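Local coordinates for uncharacterized protein Atu2129 (Agrobacterium tumefaciens, PDB 3DNH) that is of unknown function but has a CREG-like beta-barrel of the pyridoxamine 5'-phosphate oxidase family, consistent with binding FMN or a related flavin, at residues 127-130 and 134-137; 35-40 and 223-228. All coordinates share one frame; numbering follows the deposited sequence.

Contact 1. Residues 127-130 and 134-137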
loop_
_atom_site.group_PDB
_atom_site.type_symbol
_atom_site.label_atom_id
_atom_site.label_comp_id
_atom_site.label_asym_id
_atom_site.label_seq_id
_atom_site.Cartn_x
_atom_site.Cartn_y
_atom_site.Cartn_z
ATOM N N ARG A 127 -0.069 -2.129 -22.525
ATOM C CA ARG A 127 0.695 -1.297 -21.579
ATOM C C ARG A 127 0.741 -1.878 -20.163
ATOM O O ARG A 127 1.787 -1.874 -19.501
ATOM C CB ARG A 127 0.120 0.104 -21.521
ATOM C CG ARG A 127 0.474 0.968 -22.661
ATOM C CD ARG A 127 -0.401 2.221 -22.627
ATOM N NE ARG A 127 -0.067 3.127 -23.721
ATOM C CZ ARG A 127 -0.714 4.253 -24.013
ATOM N NH1 ARG A 127 -1.806 4.616 -23.326
ATOM N NH2 ARG A 127 -0.265 5.002 -25.027
ATOM N N TYR A 128 -0.398 -2.398 -19.701
ATOM C CA TYR A 128 -0.487 -2.978 -18.391
ATOM C C TYR A 128 0.298 -4.291 -18.242
ATOM O O TYR A 128 1.012 -4.488 -17.258
ATOM C CB TYR A 128 -1.962 -3.242 -18.105
ATOM C CG TYR A 128 -2.306 -3.551 -16.678
ATOM C CD1 TYR A 128 -2.664 -2.529 -15.789
ATOM C CD2 TYR A 128 -2.385 -4.863 -16.242
ATOM C CE1 TYR A 128 -3.030 -2.818 -14.474
ATOM C CE2 TYR A 128 -2.760 -5.174 -14.952
ATOM C CZ TYR A 128 -3.099 -4.145 -14.069
ATOM O OH TYR A 128 -3.511 -4.474 -12.794
ATOM N N ILE A 129 0.123 -5.200 -19.214
ATOM C CA ILE A 129 0.844 -6.463 -19.309
ATOM C C ILE A 129 2.365 -6.281 -19.263
ATOM O O ILE A 129 3.076 -7.089 -18.673
ATOM C CB ILE A 129 0.487 -7.214 -20.649
ATOM C CG1 ILE A 129 -0.906 -7.895 -20.588
ATOM C CG2 ILE A 129 1.519 -8.259 -21.015
ATOM C CD1 ILE A 129 -1.168 -8.582 -19.357
ATOM N N ALA A 130 2.827 -5.215 -19.903
ATOM C CA ALA A 130 4.248 -4.833 -19.935
ATOM C C ALA A 130 4.815 -4.704 -18.513
ATOM O O ALA A 130 5.950 -5.064 -18.282
ATOM C CB ALA A 130 4.425 -3.520 -20.728
ATOM N N LYS A 134 1.622 -11.234 -15.018
ATOM C CA LYS A 134 0.606 -12.153 -14.544
ATOM C C LYS A 134 -0.793 -11.718 -14.971
ATOM O O LYS A 134 -1.722 -12.524 -14.969
ATOM C CB LYS A 134 0.664 -12.328 -13.026
ATOM C CG LYS A 134 1.551 -13.464 -12.601
ATOM C CD LYS A 134 1.516 -13.737 -11.074
ATOM C CE LYS A 134 2.229 -12.658 -10.228
ATOM N NZ LYS A 134 3.009 -11.603 -11.011
ATOM N N ALA A 135 -0.932 -10.446 -15.347
ATOM C CA ALA A 135 -2.220 -9.943 -15.795
ATOM C C ALA A 135 -2.682 -10.707 -17.047
ATOM O O ALA A 135 -3.863 -10.717 -17.361
ATOM C CB ALA A 135 -2.165 -8.443 -16.045
ATOM N N LYS A 136 -1.733 -11.344 -17.737
ATOM C CA LYS A 136 -2.008 -12.128 -18.941
ATOM C C LYS A 136 -3.125 -13.101 -18.676
ATOM O O LYS A 136 -3.845 -13.490 -19.591
ATOM C CB LYS A 136 -0.759 -12.887 -19.416
ATOM C CG LYS A 136 0.363 -11.979 -19.931
ATOM C CD LYS A 136 1.575 -12.804 -20.381
ATOM C CE LYS A 136 2.901 -12.175 -19.940
ATOM N NZ LYS A 136 3.376 -11.031 -20.800
ATOM N N LEU A 137 -3.277 -13.455 -17.400
ATOM C CA LEU A 137 -4.246 -14.427 -16.956
ATOM C C LEU A 137 -5.513 -13.765 -16.449
ATOM O O LEU A 137 -6.591 -14.041 -16.976
ATOM C CB LEU A 137 -3.634 -15.337 -15.872
ATOM C CG LEU A 137 -4.241 -16.719 -15.577
ATOM C CD1 LEU A 137 -5.437 -16.628 -14.580
ATOM C CD2 LEU A 137 -4.613 -17.487 -16.877
HETATM O O HOH W 1 4.911 -8.635 -19.544
#

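Contact 2. Residues 35-40 and 223-228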
loop_
_atom_site.group_PDB
_atom_site.type_symbol
_atom_site.label_atom_id
_atom_site.label_comp_id
_atom_site.label_asym_id
_atom_site.label_seq_id
_atom_site.Cartn_x
_atom_site.Cartn_y
_atom_site.Cartn_z
ATOM N N VAL A 35 7.888 9.275 -7.969
ATOM C CA VAL A 35 6.969 8.300 -7.330
ATOM C C VAL A 35 5.874 7.904 -8.297
ATOM O O VAL A 35 5.437 6.729 -8.345
ATOM C CB VAL A 35 6.305 8.886 -6.046
ATOM C CG1 VAL A 35 5.299 7.897 -5.452
ATOM C CG2 VAL A 35 7.374 9.222 -5.007
ATOM N N LEU A 36 5.373 8.898 -9.028
ATOM C CA LEU A 36 4.346 8.653 -10.002
ATOM C C LEU A 36 4.767 7.577 -11.010
ATOM O O LEU A 36 3.981 6.643 -11.305
ATOM C CB LEU A 36 3.966 9.921 -10.740
ATOM C CG LEU A 36 2.974 9.810 -11.901
ATOM C CD1 LEU A 36 1.568 9.483 -11.461
ATOM C CD2 LEU A 36 3.035 11.172 -12.644
ATOM N N HIS A 37 5.988 7.692 -11.499
ATOM C CA HIS A 37 6.420 6.841 -12.591
ATOM C C HIS A 37 6.992 5.493 -12.169
ATOM O O HIS A 37 7.154 4.588 -13.009
ATOM C CB HIS A 37 7.397 7.589 -13.496
ATOM C CG HIS A 37 6.721 8.568 -14.433
ATOM N ND1 HIS A 37 6.402 8.248 -15.738
ATOM C CD2 HIS A 37 6.304 9.848 -14.251
ATOM C CE1 HIS A 37 5.792 9.279 -16.315
ATOM N NE2 HIS A 37 5.728 10.265 -15.434
ATOM N N THR A 38 7.353 5.380 -10.900
ATOM C CA THR A 38 8.114 4.228 -10.457
ATOM C C THR A 38 7.390 3.438 -9.371
ATOM O O THR A 38 7.991 2.550 -8.744
ATOM C CB THR A 38 9.564 4.601 -9.989
ATOM O OG1 THR A 38 9.504 5.529 -8.882
ATOM C CG2 THR A 38 10.393 5.213 -11.136
ATOM N N SER A 39 6.128 3.744 -9.136
ATOM C CA SER A 39 5.344 2.944 -8.153
ATOM C C SER A 39 4.459 1.899 -8.836
ATOM O O SER A 39 3.641 2.257 -9.680
ATOM C CB SER A 39 4.515 3.868 -7.220
ATOM O OG SER A 39 5.396 4.820 -6.591
ATOM N N ARG A 40 4.630 0.616 -8.477
ATOM C CA ARG A 40 3.748 -0.472 -8.975
ATOM C C ARG A 40 2.422 -0.560 -8.225
ATOM O O ARG A 40 1.363 -0.637 -8.830
ATOM C CB ARG A 40 4.414 -1.870 -8.931
ATOM C CG ARG A 40 5.185 -2.274 -10.220
ATOM C CD ARG A 40 5.685 -3.816 -10.173
ATOM N NE ARG A 40 5.917 -4.350 -11.519
ATOM C CZ ARG A 40 7.109 -4.442 -12.092
ATOM N NH1 ARG A 40 7.221 -4.943 -13.318
ATOM N NH2 ARG A 40 8.209 -4.083 -11.423
ATOM N N GLY A 223 11.628 11.874 -20.406
ATOM C CA GLY A 223 12.447 10.692 -20.109
ATOM C C GLY A 223 11.827 9.367 -20.500
ATOM O O GLY A 223 10.952 9.313 -21.360
ATOM N N ILE A 224 12.265 8.301 -19.828
ATOM C CA ILE A 224 12.006 6.951 -20.275
ATOM C C ILE A 224 11.607 6.124 -19.062
ATOM O O ILE A 224 12.329 6.117 -18.037
ATOM C CB ILE A 224 13.302 6.286 -20.920
ATOM C CG1 ILE A 224 13.852 7.110 -22.107
ATOM C CG2 ILE A 224 12.977 4.772 -21.318
ATOM C CD1 ILE A 224 15.330 6.727 -22.562
ATOM N N ASP A 225 10.503 5.389 -19.183
ATOM C CA ASP A 225 10.077 4.560 -18.092
ATOM C C ASP A 225 10.554 3.198 -18.436
ATOM O O ASP A 225 10.456 2.799 -19.604
ATOM C CB ASP A 225 8.558 4.561 -17.961
ATOM C CG ASP A 225 8.023 5.818 -17.226
ATOM O OD1 ASP A 225 8.788 6.635 -16.687
ATOM O OD2 ASP A 225 6.811 5.956 -17.177
ATOM N N LEU A 226 11.041 2.468 -17.423
ATOM C CA LEU A 226 11.466 1.052 -17.582
ATOM C C LEU A 226 10.852 0.146 -16.539
ATOM O O LEU A 226 10.521 0.602 -15.441
ATOM C CB LEU A 226 13.002 0.918 -17.565
ATOM C CG LEU A 226 13.702 1.898 -18.510
ATOM C CD1 LEU A 226 14.359 2.978 -17.720
ATOM C CD2 LEU A 226 14.678 1.108 -19.347
ATOM N N ALA A 227 10.678 -1.134 -16.893
ATOM C CA ALA A 227 10.233 -2.139 -15.956
ATOM C C ALA A 227 11.059 -3.430 -16.030
ATOM O O ALA A 227 11.579 -3.823 -17.100
ATOM C CB ALA A 227 8.697 -2.439 -16.118
ATOM N N SER A 228 11.207 -4.050 -14.859
ATOM C CA SER A 228 11.687 -5.426 -14.728
ATOM C C SER A 228 10.598 -6.138 -13.966
ATOM O O SER A 228 9.549 -5.549 -13.707
ATOM C CB SER A 228 12.989 -5.478 -13.956
ATOM O OG SER A 228 12.770 -5.163 -12.593
#

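Contact 1. Residues 127-130 and 134-137
Ile129 and Tyr128 close on the methyl of Ala135 at the tight turn between two consecutive helices, where the end of helix 121-131 packs on the short helix 135-138 that follows. Ile129 CD1 lies 3.5 Å from Ala135 CB, a tight carbon pair. Tyr128 meets the same methyl at the edge of its ring, nearly in plane, with CE2 3.5 Å from Ala135 CB. Further out, Lys136 runs across Ile129 at about a right angle: its CG lies 3.8 Å from Ile129 CD1, while its chain bends at the two last torsions and brings NZ beside Ile129 CG2. Behind this shell, Tyr128 CG stands anti to the backbone N (chi1 -166°), which sends the ring toward the barrel, against Phe70 and Phe72 of strand 69-74; its hydroxyl is hydrogen-bonded to Asn60. Leu139 covers both Tyr128 and Ile129, and Leu102 of the second subunit packs on the tyrosine. A water joins the lysine to the carbonyl near the helix end: it accepts from Lys136 NZ at 3.1 Å and donates to Ile129 O at 2.6 Å.

Contact 2. Residues 35-40 and 223-228
With chi1 near -80° in both His37 and Asp225, each CG stands anti to its own carbonyl carbon, and the imidazole and the carboxylate meet between helix 28-38 and strand 223-227. The two side chains cross at about a right angle, their planes 62° apart. His37 ND1 donates to Asp225 OD2 at 2.7 Å in a nearly straight bond (171°), lying in the ring plane and received by the syn lone pair; a weak second branch reaches OD1. The other carboxylate oxygen, OD1, also takes a salt bridge from Arg234, so the buried aspartate is shared between an imidazole and a guanidinium.

Arg40, three residues beyond the histidine, forms the second meeting point. Its chain is extended from CG to NE and carries the edge of the guanidinium to the carbonyl of Ser228, just past the strand. NH1 is modelled 2.4 Å from Ser228 O, implausibly short for a hydrogen bond, so the exact geometry here is doubtful; NH2 adds a weak bond to the same oxygen. Arg131 O also accepts from NH1, and the Ala227 methyl carbon CB sits 4.0 Å from Arg40 NH1. Within the turn that leaves the helix, Ser39 OG donates to Val35 O at 2.6 Å, tying Ser39 back to a carbonyl four residues earlier.

On the helix side, Val35 and Leu36 touch Leu107 of barrel strand 106-115, and Leu36 also Leu109. Strand 223-227 is the middle strand of the three-stranded antiparallel sheet, flanked by 215-220 and 232-236, whose Leu232 touches both Arg40 and Ala227.

Overall arrangement
From the N terminus, the chain first runs through helix 28-38 and the turn to strand 41-47, the first side of contact 2. It then builds the antiparallel barrel up to strand 106-115 and enters helix 121-131, where contact 1 closes a short loop with helix 135-138. Strand 144-157 completes the barrel, and several helices lead to the three-stranded sheet, where 223-228 returns to 35-40. Contact 1 is thus a local corner lying wholly within the long loop of contact 2, which ties the barrel region to the C-terminal sheet. Their centres are about 16 Å apart; Arg131, next after 127-130, accepts a bond from Arg40 at its carbonyl and donates a weak one to His37 O.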